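Long-range contacts in CRISPR-associated endonuclease C2c1 (Alicyclobacillus acidoterrestris, PDB 5U31), which cuts guide-RNA-matched DNA after recognising a protospacer-adjacent motif, as the effector nuclease of a bacterial CRISPR defence system: residues Leu43-Asn48 and Gln102-Leu107; Ser563-Met568 and Phe583-Lys588; Ser996-Arg1001 and Arg1080-Ile1085; Asp1024-Lys1029 and Tyr1039-Arg1044. The protein carries 3 engineered substitutions. One frame throughout, in Å; residues are numbered along the deposited sequence.

Contact 1 of 4, residues Leu43-Asn48 and Gln102-Leu107; sequences LLRQEN and QLYELL
Arg-45 lays its aliphatic stem over one face of the Tyr-104 ring. Its CB stands nearly above the ring centre, 3.6 Å from the centroid and 14° off the normal, a CH-pi contact. From there the chain runs outward beside the tyrosine in the same direction, and CD comes within 3.4 Å of Tyr-104 OH. CG of Arg-45 is anti to the backbone N (chi1 178°), which puts it 3.6 Å from Tyr-104 CE2. Next to this pair Leu-44 touches backbone-proximal carbon, its CB 3.7 Å from Tyr-104 CB. Its CD1 touches Leu-103 CD2 at 4.0 Å and Leu-107 CD1 at 4.1 Å, residues one turn apart on helix 93-107.

A polar shell surrounds this apolar one. Glu-233 OE2, on helix 216-257, accepts a hydrogen bond from Tyr-104 OH and forms a salt bridge with Arg-45 NE, so a single acidic oxygen ties both tips. Arg-45 NH1 gives Asn-48 O an almost straight bond, 2.9 Å long, lying in the guanidinium plane but rising well above the plane of the Asn-48 carbonyl, while Glu-47 CB lies over one guanidinium face, toward its rim. Gln-46 has left helical geometry with positive phi, and its NE2 bonds back to Leu-44 O at 2.7 Å, just past the helix. Arg-101 joins in from helix 93-107, bonding to Arg-45 O and Glu-47 OE1. The arrangement is packing between the C-terminal ends of helices 17-45 and 93-107 in the helical REC1 domain.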
# COMPACT_ATOMS: atom_id res chain seq x y z
N LEU A 43 30.73 16.34 4.59
CA LEU A 43 32.17 16.50 4.36
C LEU A 43 32.98 15.61 5.30
O LEU A 43 33.97 15.01 4.88
CB LEU A 43 32.57 17.96 4.52
CG LEU A 43 31.87 18.93 3.56
CD1 LEU A 43 32.27 20.35 3.86
CD2 LEU A 43 32.19 18.58 2.12
N LEU A 44 32.57 15.52 6.57
CA LEU A 44 33.26 14.60 7.48
C LEU A 44 33.22 13.17 6.96
O LEU A 44 34.17 12.41 7.15
CB LEU A 44 32.65 14.67 8.87
CG LEU A 44 32.61 16.05 9.53
CD1 LEU A 44 31.87 15.99 10.85
CD2 LEU A 44 34.03 16.58 9.72
N ARG A 45 32.12 12.81 6.28
CA ARG A 45 31.95 11.46 5.76
C ARG A 45 32.99 11.13 4.69
O ARG A 45 33.43 9.98 4.59
CB ARG A 45 30.54 11.32 5.21
CG ARG A 45 30.20 10.00 4.57
CD ARG A 45 28.75 9.98 4.14
NE ARG A 45 28.43 8.77 3.40
CZ ARG A 45 28.46 8.69 2.07
NH1 ARG A 45 28.78 9.76 1.35
NH2 ARG A 45 28.16 7.55 1.47
N GLN A 46 33.41 12.14 3.92
CA GLN A 46 34.38 12.04 2.82
C GLN A 46 34.23 10.75 2.02
O GLN A 46 35.19 10.01 1.79
CB GLN A 46 35.81 12.23 3.32
CG GLN A 46 36.18 11.49 4.58
CD GLN A 46 37.21 12.23 5.39
OE1 GLN A 46 38.41 12.17 5.11
NE2 GLN A 46 36.75 12.95 6.41
N GLU A 47 33.00 10.50 1.58
CA GLU A 47 32.70 9.49 0.58
C GLU A 47 31.87 10.14 -0.51
O GLU A 47 31.45 11.29 -0.39
CB GLU A 47 31.96 8.29 1.19
CG GLU A 47 32.82 7.44 2.11
CD GLU A 47 32.03 6.37 2.83
OE1 GLU A 47 31.36 6.69 3.83
OE2 GLU A 47 32.07 5.20 2.38
N ASN A 48 31.64 9.39 -1.59
CA ASN A 48 30.86 9.92 -2.71
C ASN A 48 29.43 10.23 -2.28
O ASN A 48 28.82 9.49 -1.51
CB ASN A 48 30.84 8.93 -3.87
CG ASN A 48 32.18 8.81 -4.56
OD1 ASN A 48 33.06 9.65 -4.39
ND2 ASN A 48 32.35 7.75 -5.34
N GLN A 102 36.65 9.77 11.98
CA GLN A 102 36.34 9.22 13.30
C GLN A 102 35.17 9.95 13.92
O GLN A 102 34.23 9.33 14.43
CB GLN A 102 37.55 9.33 14.22
CG GLN A 102 38.67 8.36 13.94
CD GLN A 102 39.79 8.52 14.94
OE1 GLN A 102 39.58 8.39 16.14
NE2 GLN A 102 40.99 8.82 14.44
N LEU A 103 35.23 11.29 13.92
CA LEU A 103 34.13 12.09 14.43
C LEU A 103 32.82 11.73 13.73
O LEU A 103 31.79 11.57 14.38
CB LEU A 103 34.44 13.57 14.25
CG LEU A 103 33.38 14.54 14.76
CD1 LEU A 103 33.25 14.44 16.26
CD2 LEU A 103 33.73 15.95 14.36
N TYR A 104 32.86 11.60 12.40
CA TYR A 104 31.64 11.32 11.66
C TYR A 104 31.02 10.00 12.10
O TYR A 104 29.79 9.90 12.24
CB TYR A 104 31.91 11.29 10.17
CG TYR A 104 30.69 10.93 9.37
CD1 TYR A 104 29.65 11.84 9.21
CD2 TYR A 104 30.56 9.68 8.79
CE1 TYR A 104 28.52 11.51 8.50
CE2 TYR A 104 29.43 9.34 8.07
CZ TYR A 104 28.41 10.27 7.93
OH TYR A 104 27.29 9.95 7.21
N GLU A 105 31.84 8.98 12.34
CA GLU A 105 31.32 7.69 12.76
C GLU A 105 30.79 7.73 14.19
O GLU A 105 30.03 6.84 14.58
CB GLU A 105 32.39 6.62 12.60
CG GLU A 105 32.86 6.46 11.17
CD GLU A 105 34.03 5.50 11.02
OE1 GLU A 105 34.48 4.94 12.05
OE2 GLU A 105 34.49 5.28 9.88
N LEU A 106 31.17 8.75 14.98
CA LEU A 106 30.55 8.94 16.29
C LEU A 106 29.23 9.69 16.18
O LEU A 106 28.30 9.42 16.95
CB LEU A 106 31.49 9.71 17.22
CG LEU A 106 32.82 9.07 17.62
CD1 LEU A 106 33.60 9.99 18.53
CD2 LEU A 106 32.59 7.74 18.30
N LEU A 107 29.13 10.61 15.22
CA LEU A 107 27.90 11.38 15.03
C LEU A 107 26.83 10.57 14.31
O LEU A 107 25.64 10.77 14.56
CB LEU A 107 28.20 12.67 14.27
CG LEU A 107 29.15 13.65 14.97
CD1 LEU A 107 29.62 14.74 14.02
CD2 LEU A 107 28.48 14.27 16.17

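Contact 2 of 4, residues Ser563-Met568 and Phe583-Lys588; sequences SGLRVM and FRVARK
Arg-566 and Val-567 pair with Arg-584 and Phe-583 in the antiparallel hairpin of strands 566-572 and 578-587, part of the RNase H-like sheet of the RuvC domain. Three backbone hydrogen bonds tie the strands. Val-567 and Phe-583 form a hydrogen-bonded pair, Val-567 N reaching Phe-583 O at 3.1 Å and Phe-583 N answering to Val-567 O. One step on, Arg-566 faces Arg-584 as a non-hydrogen-bonded pair, and beyond it Val-585 N donates to Leu-565 O at 3.0 Å. Phe-583 O also receives a CA-H...O contact from Arg-566 CA at 3.2 Å.

The charged contact lies on the sheet face that carries both arginines. Their chains run side by side in the same direction, and Arg-566 NH1 comes 3.6 Å from Arg-584 CD, with the two guanidinium planes 43° apart. Arg-566 NH1 and Arg-584 NE are 4.3 Å apart, and like charges this close would be expected to repel, but Glu-616 on strand 611-621 bridges them: OE1 pairs with Arg-566 NE and OE2 with Arg-584 NE. Asp-552 takes the NH2 of Arg-566 in a further salt bridge.

Apolar packing occupies the other face, where Val-567 and Phe-583 meet helix 977-990. The Phe-583 ring extends away from the partner strand to meet His-615, an sgRNA-binding residue, edge-to-face. At the open end of the hairpin Val-585 CG2, anti to the carbonyl carbon, sits 3.4 Å from Leu-565 O and 4.2 Å from Leu-565 CB.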
# COMPACT_ATOMS: atom_id res chain seq x y z
N SER A 563 -14.05 -8.85 30.05
CA SER A 563 -15.03 -9.88 30.35
C SER A 563 -15.45 -10.52 29.04
O SER A 563 -15.96 -9.83 28.14
CB SER A 563 -16.23 -9.31 31.08
OG SER A 563 -16.93 -8.38 30.26
N GLY A 564 -15.26 -11.83 28.92
CA GLY A 564 -15.51 -12.54 27.69
C GLY A 564 -14.29 -12.59 26.80
O GLY A 564 -13.26 -11.96 27.06
N LEU A 565 -14.41 -13.37 25.73
CA LEU A 565 -13.31 -13.54 24.78
C LEU A 565 -13.93 -13.73 23.40
O LEU A 565 -14.42 -14.82 23.09
CB LEU A 565 -12.43 -14.72 25.18
CG LEU A 565 -11.08 -14.86 24.47
CD1 LEU A 565 -10.27 -13.58 24.60
CD2 LEU A 565 -10.31 -16.05 25.02
N ARG A 566 -13.89 -12.67 22.59
CA ARG A 566 -14.52 -12.67 21.27
C ARG A 566 -13.52 -12.23 20.21
O ARG A 566 -12.66 -11.38 20.46
CB ARG A 566 -15.74 -11.74 21.23
CG ARG A 566 -16.88 -12.16 22.12
CD ARG A 566 -17.91 -11.05 22.26
NE ARG A 566 -19.12 -11.58 22.88
CZ ARG A 566 -19.29 -11.68 24.19
NH1 ARG A 566 -20.42 -12.19 24.67
NH2 ARG A 566 -18.34 -11.28 25.02
N VAL A 567 -13.67 -12.80 19.02
CA VAL A 567 -12.82 -12.49 17.88
C VAL A 567 -13.71 -12.12 16.71
O VAL A 567 -14.70 -12.80 16.43
CB VAL A 567 -11.91 -13.69 17.51
CG1 VAL A 567 -11.09 -13.36 16.27
CG2 VAL A 567 -11.02 -14.07 18.68
N MSE A 568 -13.36 -11.04 16.02
CA MSE A 568 -14.09 -10.67 14.82
C MSE A 568 -13.23 -10.86 13.58
O MSE A 568 -12.14 -10.29 13.49
CB MSE A 568 -14.57 -9.22 14.91
CG MSE A 568 -15.49 -8.82 13.78
SE MSE A 568 -15.89 -6.92 13.78
CE MSE A 568 -14.12 -6.27 13.31
N PHE A 583 -17.47 -14.18 16.84
CA PHE A 583 -17.57 -15.45 17.54
C PHE A 583 -17.15 -15.26 18.99
O PHE A 583 -16.27 -14.45 19.30
CB PHE A 583 -16.69 -16.52 16.88
CG PHE A 583 -17.32 -17.19 15.69
CD1 PHE A 583 -17.79 -18.49 15.77
CD2 PHE A 583 -17.44 -16.52 14.49
CE1 PHE A 583 -18.36 -19.11 14.68
CE2 PHE A 583 -18.01 -17.13 13.39
CZ PHE A 583 -18.47 -18.43 13.48
N ARG A 584 -17.78 -16.02 19.88
CA ARG A 584 -17.53 -15.95 21.31
C ARG A 584 -17.07 -17.31 21.81
O ARG A 584 -17.62 -18.34 21.41
CB ARG A 584 -18.80 -15.50 22.07
CG ARG A 584 -19.04 -16.22 23.39
CD ARG A 584 -20.34 -15.77 24.05
NE ARG A 584 -21.51 -16.05 23.22
CZ ARG A 584 -22.32 -17.09 23.38
NH1 ARG A 584 -22.09 -17.96 24.35
NH2 ARG A 584 -23.36 -17.26 22.58
N VAL A 585 -16.05 -17.31 22.66
CA VAL A 585 -15.61 -18.55 23.30
C VAL A 585 -16.55 -18.84 24.46
O VAL A 585 -16.82 -17.96 25.29
CB VAL A 585 -14.15 -18.44 23.77
CG1 VAL A 585 -13.67 -19.77 24.29
CG2 VAL A 585 -13.26 -17.97 22.64
N ALA A 586 -17.05 -20.07 24.53
CA ALA A 586 -18.02 -20.43 25.55
C ALA A 586 -17.97 -21.93 25.78
O ALA A 586 -17.52 -22.70 24.92
CB ALA A 586 -19.44 -20.00 25.16
N ARG A 587 -18.43 -22.34 26.96
CA ARG A 587 -18.55 -23.76 27.26
C ARG A 587 -19.65 -24.38 26.41
O ARG A 587 -20.67 -23.75 26.13
CB ARG A 587 -18.88 -23.97 28.74
CG ARG A 587 -17.92 -23.32 29.72
CD ARG A 587 -18.32 -23.64 31.15
NE ARG A 587 -17.62 -22.81 32.13
CZ ARG A 587 -17.85 -22.85 33.44
NH1 ARG A 587 -18.75 -23.69 33.93
NH2 ARG A 587 -17.17 -22.05 34.26
N LYS A 588 -19.44 -25.63 26.00
CA LYS A 588 -20.45 -26.31 25.20
C LYS A 588 -21.75 -26.53 25.98
O LYS A 588 -22.76 -26.89 25.38
CB LYS A 588 -19.91 -27.65 24.69
CG LYS A 588 -20.60 -28.13 23.41
CD LYS A 588 -19.89 -29.32 22.78
CE LYS A 588 -20.58 -29.74 21.48
NZ LYS A 588 -19.95 -30.94 20.84

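Contact 3 of 4, residues Ser996-Arg1001 and Arg1080-Ile1085; sequences SQIRLR and RDPSGI
Arg-1080 crosses to the 996-1001 segment and takes hold of the backbone carbonyl of Gln-997. Its CB lies 3.8 Å from Ile-998 O. The chain then bends twice: chi2, at -121°, swings CD toward the Gln-997 carbonyl, leaving it 4.1 Å from Gln-997 O, and chi3, at -64°, brings NE round to that oxygen. NE donates to Gln-997 O at 3.0 Å and NH1 to the same atom at 3.2 Å. The grip is side-on: the oxygen lies close to the guanidinium plane, and both nitrogens approach it from one face of the carbonyl, NE with the straighter bond. Trp-1091, on strand 1091-1093, packs against the arginine side chain from outside the two segments.

An apolar patch adjoins the grip, with Ile-998 CG1 3.9 Å from Pro-1082 CD and Ile-998 CD1 near Pro-1082 CG. Pro-1082 belongs to a type I turn from Asp-1081 to Gly-1084. Within this turn Asp-1081 OD2 accepts from Ser-1083 N, an Asx turn, and from Ser-1083 OG at 2.7 Å.

The contact fastens the loop after strand 1076-1079 to the residues that lead into strand 999-1006 in the Nuc-II sheet. The two N-H groups converge on one neutral oxygen, so the grip probably orients the arginine without neutralising its charge.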
# COMPACT_ATOMS: atom_id res chain seq x y z
N SER A 996 -1.59 -27.98 4.69
CA SER A 996 -1.27 -29.38 4.46
C SER A 996 -2.43 -30.32 4.73
O SER A 996 -2.36 -31.49 4.33
CB SER A 996 -0.08 -29.78 5.32
OG SER A 996 -0.39 -29.62 6.69
N GLN A 997 -3.49 -29.85 5.40
CA GLN A 997 -4.68 -30.66 5.62
C GLN A 997 -5.55 -30.77 4.37
O GLN A 997 -6.46 -31.60 4.35
CB GLN A 997 -5.51 -30.08 6.76
CG GLN A 997 -4.73 -29.77 8.04
CD GLN A 997 -5.51 -28.92 9.04
OE1 GLN A 997 -6.71 -28.70 8.88
NE2 GLN A 997 -4.82 -28.44 10.06
N ILE A 998 -5.27 -29.98 3.34
CA ILE A 998 -6.19 -29.78 2.24
C ILE A 998 -5.45 -29.83 0.90
O ILE A 998 -6.00 -30.31 -0.10
CB ILE A 998 -6.96 -28.45 2.42
CG1 ILE A 998 -8.42 -28.71 2.75
CG2 ILE A 998 -6.83 -27.53 1.21
CD1 ILE A 998 -9.25 -27.46 2.84
N ARG A 999 -4.20 -29.38 0.88
CA ARG A 999 -3.43 -29.29 -0.35
C ARG A 999 -1.98 -29.71 -0.10
O ARG A 999 -1.42 -29.40 0.95
CB ARG A 999 -3.48 -27.87 -0.94
CG ARG A 999 -2.27 -27.48 -1.76
CD ARG A 999 -2.50 -26.23 -2.58
NE ARG A 999 -1.29 -25.85 -3.30
CZ ARG A 999 -1.25 -24.99 -4.32
NH1 ARG A 999 -2.37 -24.42 -4.74
NH2 ARG A 999 -0.10 -24.71 -4.91
N LEU A 1000 -1.39 -30.41 -1.06
CA LEU A 1000 -0.05 -30.96 -0.90
C LEU A 1000 0.68 -30.95 -2.24
O LEU A 1000 0.12 -31.40 -3.24
CB LEU A 1000 -0.11 -32.39 -0.34
CG LEU A 1000 0.78 -32.74 0.84
CD1 LEU A 1000 0.73 -31.66 1.89
CD2 LEU A 1000 0.34 -34.07 1.44
N ARG A 1001 1.91 -30.44 -2.25
CA ARG A 1001 2.76 -30.48 -3.43
C ARG A 1001 3.68 -31.68 -3.35
O ARG A 1001 4.32 -31.92 -2.31
CB ARG A 1001 3.60 -29.20 -3.56
CG ARG A 1001 3.09 -28.27 -4.63
CD ARG A 1001 4.20 -27.85 -5.58
NE ARG A 1001 3.65 -27.55 -6.89
CZ ARG A 1001 2.99 -26.43 -7.20
NH1 ARG A 1001 2.81 -25.49 -6.28
NH2 ARG A 1001 2.52 -26.26 -8.42
N ARG A 1080 -7.89 -32.27 -1.37
CA ARG A 1080 -8.62 -33.16 -0.48
C ARG A 1080 -9.87 -32.45 0.02
O ARG A 1080 -9.80 -31.28 0.40
CB ARG A 1080 -7.72 -33.57 0.69
CG ARG A 1080 -7.99 -34.95 1.24
CD ARG A 1080 -8.35 -34.86 2.70
NE ARG A 1080 -7.25 -34.37 3.52
CZ ARG A 1080 -6.41 -35.15 4.19
NH1 ARG A 1080 -5.44 -34.61 4.92
NH2 ARG A 1080 -6.54 -36.47 4.14
N ASP A 1081 -11.00 -33.16 0.01
CA ASP A 1081 -12.26 -32.63 0.53
C ASP A 1081 -12.43 -33.05 1.98
O ASP A 1081 -12.79 -34.20 2.25
CB ASP A 1081 -13.44 -33.14 -0.29
CG ASP A 1081 -14.77 -32.56 0.16
OD1 ASP A 1081 -15.79 -32.86 -0.50
OD2 ASP A 1081 -14.81 -31.80 1.14
N PRO A 1082 -12.20 -32.15 2.95
CA PRO A 1082 -12.33 -32.55 4.36
C PRO A 1082 -13.70 -33.06 4.72
O PRO A 1082 -13.83 -33.83 5.68
CB PRO A 1082 -11.97 -31.27 5.12
CG PRO A 1082 -12.11 -30.17 4.14
CD PRO A 1082 -11.79 -30.75 2.81
N SER A 1083 -14.74 -32.68 3.98
CA SER A 1083 -16.09 -33.15 4.23
C SER A 1083 -16.35 -34.54 3.67
O SER A 1083 -17.41 -35.11 3.95
CB SER A 1083 -17.11 -32.18 3.65
OG SER A 1083 -17.20 -32.34 2.25
N GLY A 1084 -15.44 -35.09 2.87
CA GLY A 1084 -15.66 -36.39 2.27
C GLY A 1084 -16.77 -36.43 1.25
O GLY A 1084 -17.26 -37.51 0.93
N ILE A 1085 -17.18 -35.28 0.72
CA ILE A 1085 -18.28 -35.27 -0.23
C ILE A 1085 -17.77 -35.51 -1.65
O ILE A 1085 -18.40 -36.24 -2.43
CB ILE A 1085 -19.07 -33.95 -0.13
CG1 ILE A 1085 -19.79 -33.86 1.22
CG2 ILE A 1085 -20.07 -33.84 -1.25
CD1 ILE A 1085 -20.31 -32.47 1.54

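Contact 4 of 4, residues Asp1024-Lys1029 and Tyr1039-Arg1044; sequences DSYSNK and YYERER
The carboxylate of Glu-1041 is met by two groups of the 1024-1029 segment, the ammonium of Lys-1029 and the ring edge of Tyr-1026. They lie where helix 1019-1026 of the Nuc-II domain turns into the antiparallel hairpin of strands 1031-1032 and 1038-1041. Lys-1029 NZ forms a salt bridge with Glu-1041 OE1; the modelled separation, 2.4 Å, is too short to be taken literally. The other oxygen, OE2, lies near the plane of the Tyr-1026 ring, 3.5 Å from CE1, and the ring and carboxylate planes are 71° apart.

The lysine reaches the acid by a bent route, with chi2 at -126° placing CD beside the partner backbone. Glu-1041 in contrast is extended beyond CG. A type I turn from Tyr-1026 to Lys-1029 carries the chain from helix to hairpin, where the backbones of Val-1030 and Arg-1042 hydrogen-bond. Arg-1042 points its side chain elsewhere, to a salt bridge with Glu-1010. Its carbonyl faces the lysine: Arg-1042 O lies 3.5 Å from Lys-1029 CB, 3.6 Å from CD, and 3.6 Å from CA, the last a CA-H...O contact.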
# COMPACT_ATOMS: atom_id res chain seq x y z
N ASP A 1024 5.56 -32.71 10.13
CA ASP A 1024 5.07 -33.49 11.27
C ASP A 1024 4.09 -34.56 10.84
O ASP A 1024 3.93 -35.57 11.54
CB ASP A 1024 4.41 -32.57 12.30
CG ASP A 1024 5.41 -31.97 13.27
OD1 ASP A 1024 6.42 -32.64 13.56
OD2 ASP A 1024 5.17 -30.84 13.74
N SER A 1025 3.41 -34.37 9.71
CA SER A 1025 2.35 -35.27 9.29
C SER A 1025 2.73 -36.17 8.13
O SER A 1025 2.40 -37.36 8.16
CB SER A 1025 1.10 -34.45 8.92
OG SER A 1025 0.77 -33.52 9.94
N TYR A 1026 3.42 -35.65 7.11
CA TYR A 1026 3.60 -36.38 5.86
C TYR A 1026 5.05 -36.70 5.54
O TYR A 1026 5.34 -37.16 4.43
CB TYR A 1026 2.98 -35.59 4.70
CG TYR A 1026 1.51 -35.28 4.89
CD1 TYR A 1026 0.53 -36.21 4.58
CD2 TYR A 1026 1.11 -34.03 5.36
CE1 TYR A 1026 -0.81 -35.92 4.74
CE2 TYR A 1026 -0.23 -33.73 5.53
CZ TYR A 1026 -1.18 -34.68 5.22
OH TYR A 1026 -2.52 -34.38 5.39
N SER A 1027 5.98 -36.49 6.48
CA SER A 1027 7.38 -36.81 6.20
C SER A 1027 7.56 -38.31 5.96
O SER A 1027 8.13 -38.73 4.94
CB SER A 1027 8.27 -36.35 7.35
OG SER A 1027 7.99 -37.09 8.53
N ASN A 1028 7.05 -39.13 6.88
CA ASN A 1028 7.18 -40.58 6.80
C ASN A 1028 6.17 -41.23 5.86
O ASN A 1028 6.01 -42.45 5.90
CB ASN A 1028 7.06 -41.19 8.20
CG ASN A 1028 5.83 -40.69 8.94
OD1 ASN A 1028 5.41 -39.55 8.78
ND2 ASN A 1028 5.25 -41.56 9.77
N LYS A 1029 5.48 -40.45 5.03
CA LYS A 1029 4.36 -40.95 4.25
C LYS A 1029 4.55 -40.62 2.77
O LYS A 1029 5.24 -39.67 2.41
CB LYS A 1029 3.03 -40.37 4.75
CG LYS A 1029 2.87 -40.44 6.27
CD LYS A 1029 1.58 -41.14 6.67
CE LYS A 1029 0.37 -40.33 6.24
NZ LYS A 1029 -0.90 -40.99 6.64
N TYR A 1039 -5.25 -40.54 -5.09
CA TYR A 1039 -4.05 -41.00 -4.40
C TYR A 1039 -4.37 -41.44 -2.98
O TYR A 1039 -5.32 -40.96 -2.36
CB TYR A 1039 -2.99 -39.90 -4.41
CG TYR A 1039 -2.45 -39.61 -5.80
CD1 TYR A 1039 -1.19 -40.04 -6.18
CD2 TYR A 1039 -3.23 -38.95 -6.74
CE1 TYR A 1039 -0.70 -39.79 -7.46
CE2 TYR A 1039 -2.75 -38.71 -8.02
CZ TYR A 1039 -1.49 -39.13 -8.37
OH TYR A 1039 -1.01 -38.90 -9.64
N TYR A 1040 -3.56 -42.38 -2.48
CA TYR A 1040 -3.71 -42.96 -1.14
C TYR A 1040 -2.35 -43.00 -0.45
O TYR A 1040 -1.32 -43.15 -1.10
CB TYR A 1040 -4.31 -44.37 -1.20
CG TYR A 1040 -5.52 -44.49 -2.09
CD1 TYR A 1040 -6.79 -44.24 -1.60
CD2 TYR A 1040 -5.39 -44.84 -3.43
CE1 TYR A 1040 -7.90 -44.34 -2.41
CE2 TYR A 1040 -6.50 -44.94 -4.24
CZ TYR A 1040 -7.75 -44.69 -3.73
OH TYR A 1040 -8.86 -44.79 -4.53
N GLU A 1041 -2.37 -42.89 0.88
CA GLU A 1041 -1.13 -42.77 1.64
C GLU A 1041 -0.51 -44.13 1.93
O GLU A 1041 -1.20 -45.13 2.13
CB GLU A 1041 -1.39 -42.05 2.97
CG GLU A 1041 -2.08 -40.70 2.84
CD GLU A 1041 -2.51 -40.14 4.19
OE1 GLU A 1041 -2.79 -40.94 5.10
OE2 GLU A 1041 -2.55 -38.90 4.34
N ARG A 1042 0.82 -44.15 1.96
CA ARG A 1042 1.61 -45.28 2.43
C ARG A 1042 2.41 -44.84 3.66
O ARG A 1042 2.19 -43.77 4.22
CB ARG A 1042 2.52 -45.82 1.33
CG ARG A 1042 1.85 -46.81 0.40
CD ARG A 1042 2.78 -47.94 -0.01
NE ARG A 1042 3.73 -47.57 -1.06
CZ ARG A 1042 4.99 -47.19 -0.84
NH1 ARG A 1042 5.78 -46.88 -1.86
NH2 ARG A 1042 5.46 -47.13 0.40
N GLU A 1043 3.36 -45.68 4.08
CA GLU A 1043 4.10 -45.46 5.32
C GLU A 1043 5.57 -45.86 5.16
O GLU A 1043 6.10 -46.69 5.89
CB GLU A 1043 3.47 -46.23 6.47
CG GLU A 1043 2.10 -45.73 6.88
CD GLU A 1043 1.40 -46.67 7.84
OE1 GLU A 1043 1.96 -47.75 8.13
OE2 GLU A 1043 0.28 -46.34 8.29
N ARG A 1044 6.26 -45.24 4.20
CA ARG A 1044 7.68 -45.54 4.01
C ARG A 1044 8.57 -44.31 3.80
O ARG A 1044 9.79 -44.45 3.92
CB ARG A 1044 7.88 -46.50 2.83
CG ARG A 1044 7.26 -47.87 3.04
CD ARG A 1044 7.91 -48.61 4.20
NE ARG A 1044 6.93 -49.42 4.92
CZ ARG A 1044 6.64 -50.68 4.62
NH1 ARG A 1044 5.73 -51.33 5.34
NH2 ARG A 1044 7.25 -51.28 3.61

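Contacts 3 and 4 adjoin in the Nuc-II domain, their centres about 14 Å apart, and serve the same antiparallel sheet; in sequence, both segments of contact 4 fall between those of contact 3. Tyr-1026 joins them: its OH is 3.1 Å from Ser-996 O, a probable hydrogen bond, and its CD1 packs on Leu-1000 CD2 at 3.8 Å. Contact 2 lies about 28 Å from contact 3, centre to centre; one of its strands, 566-572, carries active-site position 571, here an engineered alanine, and helix 977-990, which covers Val-567, carries another, Ala-978, also engineered. Contact 1 stands apart in the REC lobe, its centre about 57 Å from that of contact 2.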